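PDB 3WKY: prophenoloxidase b, which is the zymogen of a crustacean hemolymph phenoloxidase that, once activated, probably oxidises phenols to quinones at a type 3 dicopper centre. Local coordinates for residues 427-432 and 442-447; 483-488 and 547-552; 588-593 and 660-665. All coordinates share one frame; numbering follows the deposited sequence. Where two conformers were deposited one is given.

Contact 1. Residues 427-432 and 442-447; sequences NVTVQE and PENLLH. With NAG (2-acetamido-2-deoxy-beta-D-glucopyranose), chain I.
Pro442, whose C lies 4.2 Å from Gln431 OE1, opens a type II turn that ends at Leu445, and its O is bridged by a water to Glu432 N and Leu445 O. Glu443 comes next and reaches across to Thr429. Its extended side chain crosses that of Thr429 at about a right angle, and Thr429 OG1 gives Glu443 OE1 a weak hydrogen bond (2.8 Å). The same Glu443 OE1 lies 3.1 Å from C6 of the N-acetylglucosamine carried by Asn427, so this end of the contact faces the glycan.

Asn444 is held through both backbone and side chain: its N donates to Val430 O (2.7 Å), while its OD1 accepts from Val430 N (2.9 Å). Backbone N and side-chain OD1 together occupy both polar groups of Val430, much as a neighbouring strand would. Asn444 CG, anti to its carbonyl carbon (chi1 -55°), stays beside its own N, which lets N and OD1 address the same residue. Leu446 offers CD2 to Val430 CG1 at 3.9 Å, an apolar touch at about a right angle.

At His447 the carboxylate of Glu432 takes two bonds. ND1 donates almost straight to the syn lone pair of Glu432 OE1 (2.8 Å), in the ring plane, and His447 N donates to Glu432 OE2 (2.8 Å). Ser441 and Trp435 also bond to Glu432 OE1, giving that oxygen of the buried carboxylate three partners. The whole is a strand-loop-strand connection in the Ig-like domain of the hemocyanin family, passing the chain from one beta sheet to the next.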
loop_
_atom_site.group_PDB
_atom_site.type_symbol
_atom_site.label_atom_id
_atom_site.label_comp_id
_atom_site.label_asym_id
_atom_site.label_seq_id
_atom_site.Cartn_x
_atom_site.Cartn_y
_atom_site.Cartn_z
ATOM N N ASN A 427 33.094 49.875 1.719
ATOM C CA ASN A 427 32.813 49.557 0.327
ATOM C C ASN A 427 33.348 48.192 -0.068
ATOM O O ASN A 427 34.253 47.649 0.575
ATOM C CB ASN A 427 33.426 50.611 -0.592
ATOM C CG ASN A 427 32.605 50.841 -1.842
ATOM O OD1 ASN A 427 31.672 50.087 -2.136
ATOM N ND2 ASN A 427 32.956 51.884 -2.595
ATOM N N VAL A 428 32.786 47.644 -1.137
ATOM C CA VAL A 428 33.202 46.350 -1.645
ATOM C C VAL A 428 33.062 46.418 -3.150
ATOM O O VAL A 428 32.052 46.913 -3.656
ATOM C CB VAL A 428 32.288 45.203 -1.142
ATOM C CG1 VAL A 428 32.796 43.872 -1.656
ATOM C CG2 VAL A 428 32.197 45.172 0.381
ATOM N N THR A 429 34.079 45.968 -3.876
ATOM C CA THR A 429 33.987 45.861 -5.327
ATOM C C THR A 429 34.677 44.584 -5.790
ATOM O O THR A 429 35.687 44.180 -5.219
ATOM C CB THR A 429 34.605 47.082 -6.046
ATOM O OG1 THR A 429 34.481 46.915 -7.463
ATOM C CG2 THR A 429 36.070 47.225 -5.697
ATOM N N VAL A 430 34.121 43.961 -6.822
ATOM C CA VAL A 430 34.660 42.730 -7.361
ATOM C C VAL A 430 34.951 42.961 -8.838
ATOM O O VAL A 430 34.135 43.561 -9.550
ATOM C CB VAL A 430 33.649 41.570 -7.169
ATOM C CG1 VAL A 430 34.094 40.328 -7.918
ATOM C CG2 VAL A 430 33.482 41.266 -5.686
ATOM N N GLN A 431 36.109 42.500 -9.302
ATOM C CA GLN A 431 36.489 42.728 -10.693
ATOM C C GLN A 431 37.170 41.526 -11.327
ATOM O O GLN A 431 38.242 41.081 -10.890
ATOM C CB GLN A 431 37.381 43.975 -10.829
ATOM C CG GLN A 431 37.875 44.223 -12.260
ATOM C CD GLN A 431 36.751 44.553 -13.225
ATOM O OE1 GLN A 431 35.939 45.446 -12.970
ATOM N NE2 GLN A 431 36.690 43.825 -14.339
ATOM N N GLU A 432 36.547 41.017 -12.376
ATOM C CA GLU A 432 37.102 39.910 -13.122
ATOM C C GLU A 432 38.343 40.392 -13.853
ATOM O O GLU A 432 38.361 41.492 -14.408
ATOM C CB GLU A 432 36.076 39.396 -14.122
ATOM C CG GLU A 432 36.465 38.100 -14.791
ATOM C CD GLU A 432 35.301 37.456 -15.507
ATOM O OE1 GLU A 432 34.847 38.011 -16.533
ATOM O OE2 GLU A 432 34.851 36.384 -15.036
ATOM N N PRO A 442 32.467 44.141 -16.915
ATOM C CA PRO A 442 31.894 45.147 -16.024
ATOM C C PRO A 442 32.147 44.728 -14.585
ATOM O O PRO A 442 32.330 43.540 -14.300
ATOM C CB PRO A 442 30.402 45.067 -16.333
ATOM C CG PRO A 442 30.344 44.606 -17.741
ATOM C CD PRO A 442 31.494 43.658 -17.907
ATOM N N GLU A 443 32.169 45.702 -13.691
ATOM C CA GLU A 443 32.396 45.474 -12.268
ATOM C C GLU A 443 31.331 44.547 -11.685
ATOM O O GLU A 443 30.166 44.631 -12.072
ATOM C CB GLU A 443 32.332 46.814 -11.546
ATOM C CG GLU A 443 33.172 46.911 -10.298
ATOM C CD GLU A 443 33.391 48.355 -9.879
ATOM O OE1 GLU A 443 32.833 48.762 -8.837
ATOM O OE2 GLU A 443 34.121 49.077 -10.596
ATOM N N ASN A 444 31.736 43.691 -10.748
ATOM C CA ASN A 444 30.830 42.808 -10.010
ATOM C C ASN A 444 30.157 41.727 -10.850
ATOM O O ASN A 444 29.091 41.217 -10.482
ATOM C CB ASN A 444 29.798 43.629 -9.239
ATOM C CG ASN A 444 30.445 44.634 -8.330
ATOM O OD1 ASN A 444 31.370 44.300 -7.584
ATOM N ND2 ASN A 444 29.985 45.887 -8.393
ATOM N N LEU A 445 30.793 41.389 -11.968
ATOM C CA LEU A 445 30.328 40.324 -12.850
ATOM C C LEU A 445 31.394 39.248 -12.978
ATOM O O LEU A 445 32.557 39.541 -13.289
ATOM C CB LEU A 445 29.974 40.880 -14.234
ATOM C CG LEU A 445 29.570 39.876 -15.322
ATOM C CD1 LEU A 445 28.267 39.158 -14.970
ATOM C CD2 LEU A 445 29.448 40.552 -16.687
ATOM N N LEU A 446 31.006 37.999 -12.721
ATOM C CA LEU A 446 31.923 36.868 -12.857
ATOM C C LEU A 446 31.398 35.924 -13.927
ATOM O O LEU A 446 30.183 35.838 -14.146
ATOM C CB LEU A 446 32.061 36.117 -11.528
ATOM C CG LEU A 446 32.586 36.924 -10.336
ATOM C CD1 LEU A 446 32.718 36.033 -9.105
ATOM C CD2 LEU A 446 33.927 37.563 -10.672
ATOM N N HIS A 447 32.302 35.222 -14.607
ATOM C CA HIS A 447 31.872 34.288 -15.641
ATOM C C HIS A 447 32.335 32.868 -15.369
ATOM O O HIS A 447 33.284 32.635 -14.626
ATOM C CB HIS A 447 32.377 34.706 -17.027
ATOM C CG HIS A 447 31.731 35.940 -17.566
ATOM N ND1 HIS A 447 32.313 37.184 -17.469
ATOM C CD2 HIS A 447 30.550 36.123 -18.207
ATOM C CE1 HIS A 447 31.519 38.083 -18.029
ATOM N NE2 HIS A 447 30.446 37.466 -18.485
HETATM C C1 NAG I . 32.166 51.920 -3.801
HETATM C C2 NAG I . 31.632 53.348 -3.785
HETATM C C3 NAG I . 30.754 53.597 -5.006
HETATM C C4 NAG I . 31.413 53.107 -6.294
HETATM C C5 NAG I . 32.129 51.765 -6.145
HETATM C C6 NAG I . 32.966 51.503 -7.396
HETATM C C7 NAG I . 31.451 54.293 -1.562
HETATM C C8 NAG I . 30.598 54.561 -0.355
HETATM N N2 NAG I . 30.896 53.606 -2.557
HETATM O O3 NAG I . 30.510 54.982 -5.117
HETATM O O4 NAG I . 30.426 52.963 -7.292
HETATM O O5 NAG I . 32.929 51.728 -4.978
HETATM O O6 NAG I . 34.351 51.557 -7.126
HETATM O O7 NAG I . 32.614 54.694 -1.608
HETATM O O HOH W 1 30.984 48.048 -6.638
HETATM O O HOH W 2 36.828 47.433 -11.064
HETATM O O HOH W 3 33.944 41.765 -12.930
#

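Contact 2. Residues 483-488 and 547-552; sequences PDFSYT and RHSNES. With NAG (2-acetamido-2-deoxy-beta-D-glucopyranose), chain F.
An antiparallel beta pairing that runs out into a short 3-10 turn joins 483-488 to 547-552, at the edge of a three-stranded sheet in the Ig-like domain. Tyr487 and Arg547 form a hydrogen-bonded pair, Tyr487 N to Arg547 O and Arg547 N to Tyr487 O, both 3.0 Å. Ser486 and His548 follow as a non-hydrogen-bonded pair. Beyond them Ser549 N still reaches Phe485 O (2.7 Å), although the chain has already begun to curl.

Ser549 then puts its side chain to use as well. Its OG, placed between backbone N and carbonyl carbon (chi1 60°), receives Phe485 N in an almost straight bond of 3.1 Å, taking the place of a strand carbonyl. Its CB sits over a face of the Phe485 ring, 3.6 Å from the centroid, as a CH-pi contact. A second CH-pi contact lies on the face of the sheet that carries Tyr487 and Arg547: Arg547 CB covers one face of the tyrosine ring, and the two side chains run side by side. Asp531 OD2 joins them, forming a salt bridge with Arg547 NE and a hydrogen bond with Tyr487 OH.

At the turn, His548 ND1 accepts Asn550 N near the plane of the imidazole, which would help to set the rotation of the ring. Asp484 comes to the edge of this ring with its carboxylate turned 75° against it, and its OD1 forms a salt bridge with Arg576. Asn550, glycosylated at ND2, sets the N-acetylglucosamine beside this aspartate, and the sugar N2 donates a 2.8 Å hydrogen bond to Asp484 OD2.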
loop_
_atom_site.group_PDB
_atom_site.type_symbol
_atom_site.label_atom_id
_atom_site.label_comp_id
_atom_site.label_asym_id
_atom_site.label_seq_id
_atom_site.Cartn_x
_atom_site.Cartn_y
_atom_site.Cartn_z
ATOM N N PRO A 483 37.429 32.601 -15.162
ATOM C CA PRO A 483 38.566 33.541 -15.170
ATOM C C PRO A 483 38.976 33.932 -13.756
ATOM O O PRO A 483 38.113 33.933 -12.867
ATOM C CB PRO A 483 37.993 34.780 -15.875
ATOM C CG PRO A 483 36.833 34.283 -16.667
ATOM C CD PRO A 483 36.252 33.136 -15.868
ATOM N N ASP A 484 40.248 34.271 -13.537
ATOM C CA ASP A 484 40.651 34.866 -12.260
ATOM C C ASP A 484 39.829 36.120 -11.981
ATOM O O ASP A 484 39.381 36.801 -12.906
ATOM C CB ASP A 484 42.134 35.266 -12.260
ATOM C CG ASP A 484 43.078 34.078 -12.308
ATOM O OD1 ASP A 484 42.661 32.949 -11.973
ATOM O OD2 ASP A 484 44.258 34.288 -12.671
ATOM N N PHE A 485 39.630 36.425 -10.703
ATOM C CA PHE A 485 39.032 37.689 -10.317
ATOM C C PHE A 485 39.688 38.205 -9.050
ATOM O O PHE A 485 40.360 37.457 -8.334
ATOM C CB PHE A 485 37.509 37.572 -10.120
ATOM C CG PHE A 485 37.097 36.625 -9.022
ATOM C CD1 PHE A 485 36.945 35.270 -9.280
ATOM C CD2 PHE A 485 36.820 37.097 -7.742
ATOM C CE1 PHE A 485 36.562 34.392 -8.275
ATOM C CE2 PHE A 485 36.432 36.227 -6.732
ATOM C CZ PHE A 485 36.301 34.869 -7.002
ATOM N N SER A 486 39.520 39.497 -8.786
ATOM C CA SER A 486 39.954 40.049 -7.515
ATOM C C SER A 486 38.812 40.835 -6.888
ATOM O O SER A 486 37.800 41.107 -7.536
ATOM C CB SER A 486 41.161 40.963 -7.702
ATOM O OG SER A 486 40.749 42.196 -8.255
ATOM N N TYR A 487 38.962 41.169 -5.614
ATOM C CA TYR A 487 37.990 42.026 -4.949
ATOM C C TYR A 487 38.734 43.012 -4.055
ATOM O O TYR A 487 39.842 42.725 -3.598
ATOM C CB TYR A 487 36.949 41.223 -4.147
ATOM C CG TYR A 487 37.505 40.445 -2.976
ATOM C CD1 TYR A 487 37.788 41.072 -1.771
ATOM C CD2 TYR A 487 37.712 39.071 -3.064
ATOM C CE1 TYR A 487 38.298 40.369 -0.706
ATOM C CE2 TYR A 487 38.210 38.357 -1.991
ATOM C CZ TYR A 487 38.498 39.003 -0.821
ATOM O OH TYR A 487 39.002 38.299 0.248
ATOM N N THR A 488 38.123 44.162 -3.804
ATOM C CA THR A 488 38.724 45.141 -2.904
ATOM C C THR A 488 37.720 45.568 -1.844
ATOM O O THR A 488 36.575 45.919 -2.159
ATOM C CB THR A 488 39.247 46.366 -3.671
ATOM O OG1 THR A 488 40.266 45.942 -4.584
ATOM C CG2 THR A 488 39.842 47.399 -2.699
ATOM N N ARG A 547 42.251 41.255 -2.659
ATOM C CA ARG A 547 42.600 39.846 -2.703
ATOM C C ARG A 547 42.345 39.281 -4.083
ATOM O O ARG A 547 41.335 39.598 -4.719
ATOM C CB ARG A 547 41.784 39.056 -1.674
ATOM C CG ARG A 547 42.230 39.285 -0.246
ATOM C CD ARG A 547 43.422 38.417 0.104
ATOM N NE ARG A 547 42.993 37.097 0.564
ATOM C CZ ARG A 547 43.788 36.209 1.153
ATOM N NH1 ARG A 547 45.067 36.491 1.353
ATOM N NH2 ARG A 547 43.302 35.036 1.547
ATOM N N HIS A 548 43.260 38.440 -4.551
ATOM C CA HIS A 548 43.123 37.744 -5.830
ATOM C C HIS A 548 42.459 36.402 -5.566
ATOM O O HIS A 548 42.643 35.828 -4.496
ATOM C CB HIS A 548 44.497 37.495 -6.460
ATOM C CG HIS A 548 44.438 36.935 -7.853
ATOM N ND1 HIS A 548 44.215 35.601 -8.112
ATOM C CD2 HIS A 548 44.587 37.538 -9.056
ATOM C CE1 HIS A 548 44.216 35.403 -9.421
ATOM N NE2 HIS A 548 44.446 36.558 -10.015
ATOM N N SER A 549 41.719 35.901 -6.539
ATOM C CA SER A 549 40.990 34.647 -6.344
ATOM C C SER A 549 41.917 33.462 -6.057
ATOM O O SER A 549 41.561 32.574 -5.276
ATOM C CB SER A 549 40.037 34.393 -7.519
ATOM O OG SER A 549 40.719 34.298 -8.757
ATOM N N ASN A 550 43.120 33.464 -6.633
ATOM C CA ASN A 550 44.078 32.374 -6.395
ATOM C C ASN A 550 44.618 32.375 -4.970
ATOM O O ASN A 550 45.280 31.429 -4.562
ATOM C CB ASN A 550 45.265 32.439 -7.367
ATOM C CG ASN A 550 44.961 31.843 -8.726
ATOM O OD1 ASN A 550 43.833 31.442 -9.010
ATOM N ND2 ASN A 550 45.988 31.796 -9.588
ATOM N N GLU A 551 44.352 33.437 -4.211
ATOM C CA GLU A 551 44.823 33.509 -2.833
ATOM C C GLU A 551 43.792 32.997 -1.843
ATOM O O GLU A 551 44.061 32.956 -0.644
ATOM C CB GLU A 551 45.133 34.964 -2.423
ATOM C CG GLU A 551 46.085 35.727 -3.304
ATOM C CD GLU A 551 46.329 37.132 -2.760
ATOM O OE1 GLU A 551 47.226 37.285 -1.905
ATOM O OE2 GLU A 551 45.599 38.069 -3.156
ATOM N N SER A 552 42.606 32.643 -2.329
ATOM C CA SER A 552 41.495 32.309 -1.427
ATOM C C SER A 552 41.849 31.288 -0.354
ATOM O O SER A 552 42.560 30.317 -0.611
ATOM C CB SER A 552 40.297 31.774 -2.206
ATOM O OG SER A 552 39.340 31.278 -1.285
HETATM C C1 NAG F . 45.606 31.356 -10.912
HETATM C C2 NAG F . 46.705 32.042 -11.729
HETATM C C3 NAG F . 46.555 31.669 -13.198
HETATM C C4 NAG F . 46.612 30.156 -13.346
HETATM C C5 NAG F . 45.652 29.460 -12.384
HETATM C C6 NAG F . 45.940 27.964 -12.355
HETATM C C7 NAG F . 47.795 34.112 -11.072
HETATM C C8 NAG F . 47.936 35.567 -11.413
HETATM N N2 NAG F . 46.715 33.486 -11.543
HETATM O O3 NAG F . 47.586 32.250 -13.961
HETATM O O4 NAG F . 46.290 29.794 -14.671
HETATM O O5 NAG F . 45.772 29.956 -11.062
HETATM O O6 NAG F . 47.051 27.739 -11.515
HETATM O O7 NAG F . 48.651 33.549 -10.388
HETATM O O HOH W 4 39.184 37.387 -5.298
#

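Contact 3. Residues 588-593 and 660-665; sequences MNFHFF and VTITHL
Phe590 and Ile662 cross at about a right angle, and the tip of the isoleucine rests on the aromatic ring. Ile662 CD1 stands over one face of that ring, 3.9 Å from the centroid and offset toward Phe590 CD1 and CE1; its closest approach is to Phe590 CE1 (3.6 Å). The isoleucine chain runs out extended from CG1, its CD1 anti to CA (chi2 -177°), which carries the methyl out over the ring. Ile662 CG1 also touches Phe590 CD1 (3.7 Å).

Val660 divides its two methyls between two phenylalanines. CG2 meets Phe590 CB at 4.1 Å, and CG1 touches Phe592 CD2, the latter side chains meeting obliquely. On the opposite face of the sheet Asn589 and Thr661 lie side by side and point the same way, with Asn589 ND2 3.2 Å from Thr661 OG1.

The backbones hold this layout in register. Met588 pairs with Ile662 and Phe590 with Val660 as antiparallel hydrogen-bonded pairs. The shortest of the four bonds is Ile662 N to Met588 O at 2.8 Å. The longest is Val660 N to Phe590 O at 3.0 Å. Thr661 CA adds a CA-H...O contact to Met588 O.

An alanine in place of Phe590 would probably leave Ile662 CD1 without the ring face it lies on and open a gap beside Met235 and Leu507, while the touch of CB on Val660 CG2 could remain.

Met235 belongs to helix 218-239, which Met588 also touches. The arrangement is that of neighbouring antiparallel strands in the large beta sheet of a hemocyanin-type Ig-like domain, with Phe590, Val660 and Ile662 on one face and Asn589 and Thr661 on the other.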
loop_
_atom_site.group_PDB
_atom_site.type_symbol
_atom_site.label_atom_id
_atom_site.label_comp_id
_atom_site.label_asym_id
_atom_site.label_seq_id
_atom_site.Cartn_x
_atom_site.Cartn_y
_atom_site.Cartn_z
ATOM N N MET A 588 23.100 35.290 -12.839
ATOM C CA MET A 588 22.439 34.894 -11.602
ATOM C C MET A 588 22.983 35.714 -10.439
ATOM O O MET A 588 24.199 35.892 -10.303
ATOM C CB MET A 588 22.656 33.391 -11.382
ATOM C CG MET A 588 22.165 32.840 -10.067
ATOM S SD MET A 588 22.504 31.055 -10.114
ATOM C CE MET A 588 22.003 30.590 -8.458
ATOM N N ASN A 589 22.090 36.211 -9.589
ATOM C CA ASN A 589 22.487 37.141 -8.534
ATOM C C ASN A 589 22.835 36.468 -7.208
ATOM O O ASN A 589 22.082 35.631 -6.714
ATOM C CB ASN A 589 21.389 38.185 -8.319
ATOM C CG ASN A 589 21.006 38.889 -9.604
ATOM O OD1 ASN A 589 19.840 38.897 -10.000
ATOM N ND2 ASN A 589 21.989 39.475 -10.269
ATOM N N PHE A 590 23.976 36.852 -6.633
ATOM C CA PHE A 590 24.456 36.297 -5.368
ATOM C C PHE A 590 24.751 37.379 -4.342
ATOM O O PHE A 590 25.256 38.457 -4.685
ATOM C CB PHE A 590 25.745 35.494 -5.573
ATOM C CG PHE A 590 25.559 34.206 -6.322
ATOM C CD1 PHE A 590 25.420 34.203 -7.702
ATOM C CD2 PHE A 590 25.578 32.988 -5.646
ATOM C CE1 PHE A 590 25.265 33.014 -8.402
ATOM C CE2 PHE A 590 25.422 31.784 -6.337
ATOM C CZ PHE A 590 25.265 31.803 -7.723
ATOM N N HIS A 591 24.451 37.080 -3.078
ATOM C CA HIS A 591 24.928 37.901 -1.975
ATOM C C HIS A 591 26.422 37.661 -1.793
ATOM O O HIS A 591 26.888 36.528 -1.894
ATOM C CB HIS A 591 24.243 37.514 -0.666
ATOM C CG HIS A 591 22.779 37.821 -0.612
ATOM N ND1 HIS A 591 22.276 39.097 -0.761
ATOM C CD2 HIS A 591 21.712 37.021 -0.370
ATOM C CE1 HIS A 591 20.960 39.064 -0.642
ATOM N NE2 HIS A 591 20.592 37.817 -0.401
ATOM N N PHE A 592 27.156 38.728 -1.473
ATOM C CA PHE A 592 28.594 38.662 -1.213
ATOM C C PHE A 592 28.755 39.367 0.134
ATOM O O PHE A 592 28.867 40.595 0.210
ATOM C CB PHE A 592 29.321 39.393 -2.351
ATOM C CG PHE A 592 30.824 39.210 -2.390
ATOM C CD1 PHE A 592 31.664 40.100 -1.715
ATOM C CD2 PHE A 592 31.402 38.235 -3.197
ATOM C CE1 PHE A 592 33.056 39.968 -1.786
ATOM C CE2 PHE A 592 32.788 38.099 -3.277
ATOM C CZ PHE A 592 33.615 38.974 -2.570
ATOM N N PHE A 593 28.712 38.585 1.207
ATOM C CA PHE A 593 28.722 39.111 2.574
ATOM C C PHE A 593 30.159 39.336 3.026
ATOM O O PHE A 593 31.012 38.460 2.846
ATOM C CB PHE A 593 28.034 38.097 3.508
ATOM C CG PHE A 593 28.214 38.371 5.002
ATOM C CD1 PHE A 593 29.358 37.938 5.684
ATOM C CD2 PHE A 593 27.211 38.987 5.727
ATOM C CE1 PHE A 593 29.510 38.159 7.048
ATOM C CE2 PHE A 593 27.349 39.216 7.097
ATOM C CZ PHE A 593 28.501 38.794 7.760
ATOM N N VAL A 660 26.970 40.252 -6.388
ATOM C CA VAL A 660 27.624 40.007 -7.672
ATOM C C VAL A 660 26.697 39.230 -8.592
ATOM O O VAL A 660 25.742 38.591 -8.129
ATOM C CB VAL A 660 28.971 39.251 -7.527
ATOM C CG1 VAL A 660 29.902 40.002 -6.583
ATOM C CG2 VAL A 660 28.755 37.816 -7.055
ATOM N N THR A 661 26.962 39.314 -9.892
ATOM C CA THR A 661 26.234 38.528 -10.879
ATOM C C THR A 661 27.191 37.483 -11.426
ATOM O O THR A 661 28.367 37.776 -11.662
ATOM C CB THR A 661 25.713 39.429 -12.021
ATOM O OG1 THR A 661 24.801 40.391 -11.477
ATOM C CG2 THR A 661 25.000 38.614 -13.095
ATOM N N ILE A 662 26.713 36.252 -11.595
ATOM C CA ILE A 662 27.547 35.215 -12.199
ATOM C C ILE A 662 26.877 34.707 -13.466
ATOM O O ILE A 662 25.712 34.299 -13.440
ATOM C CB ILE A 662 27.803 34.025 -11.225
ATOM C CG1 ILE A 662 28.420 34.533 -9.919
ATOM C CG2 ILE A 662 28.696 32.973 -11.892
ATOM C CD1 ILE A 662 28.778 33.441 -8.929
ATOM N N THR A 663 27.618 34.719 -14.570
ATOM C CA THR A 663 27.046 34.437 -15.877
ATOM C C THR A 663 27.802 33.309 -16.557
ATOM O O THR A 663 29.014 33.393 -16.744
ATOM C CB THR A 663 27.078 35.698 -16.763
ATOM O OG1 THR A 663 26.179 36.673 -16.224
ATOM C CG2 THR A 663 26.664 35.373 -18.200
ATOM N N HIS A 664 27.091 32.235 -16.902
ATOM C CA HIS A 664 27.705 31.117 -17.596
ATOM C C HIS A 664 27.706 31.371 -19.094
ATOM O O HIS A 664 26.669 31.697 -19.671
ATOM C CB HIS A 664 26.946 29.804 -17.308
ATOM C CG HIS A 664 27.515 28.614 -18.017
ATOM N ND1 HIS A 664 28.721 28.047 -17.667
ATOM C CD2 HIS A 664 27.049 27.888 -19.060
ATOM C CE1 HIS A 664 28.974 27.021 -18.462
ATOM N NE2 HIS A 664 27.976 26.905 -19.318
ATOM N N LEU A 665 28.869 31.196 -19.717
ATOM C CA LEU A 665 29.010 31.368 -21.158
ATOM C C LEU A 665 29.138 30.018 -21.860
ATOM O O LEU A 665 30.136 29.306 -21.682
ATOM C CB LEU A 665 30.243 32.228 -21.466
ATOM C CG LEU A 665 30.257 33.628 -20.844
ATOM C CD1 LEU A 665 31.629 34.314 -20.998
ATOM C CD2 LEU A 665 29.155 34.479 -21.444
#

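In the fold
All three contacts lie in the Ig-like domain, on the same side of the chain's centre. Contact 1 is nearest the surface, with Pro442 and Glu443 exposed; contacts 2 and 3 have no fully exposed touching residue, and in contact 3 four of seven are buried. Contact 1 connects two sheets: its strand 427-432 lies beside strand 485-493 of contact 2, through Gln431 N to Ser486 O, while its strand 445-447 pairs with strand 655-664 of contact 3, through Leu446 N to Thr661 O. Contacts 2 and 3 meet where Tyr487 packs on Phe592. Contacts 1 and 2 each carry a glycosylated asparagine and add side-chain polar bonds to backbone ones, whereas contact 3, without a sugar, combines regular pairing with aromatic and aliphatic packing.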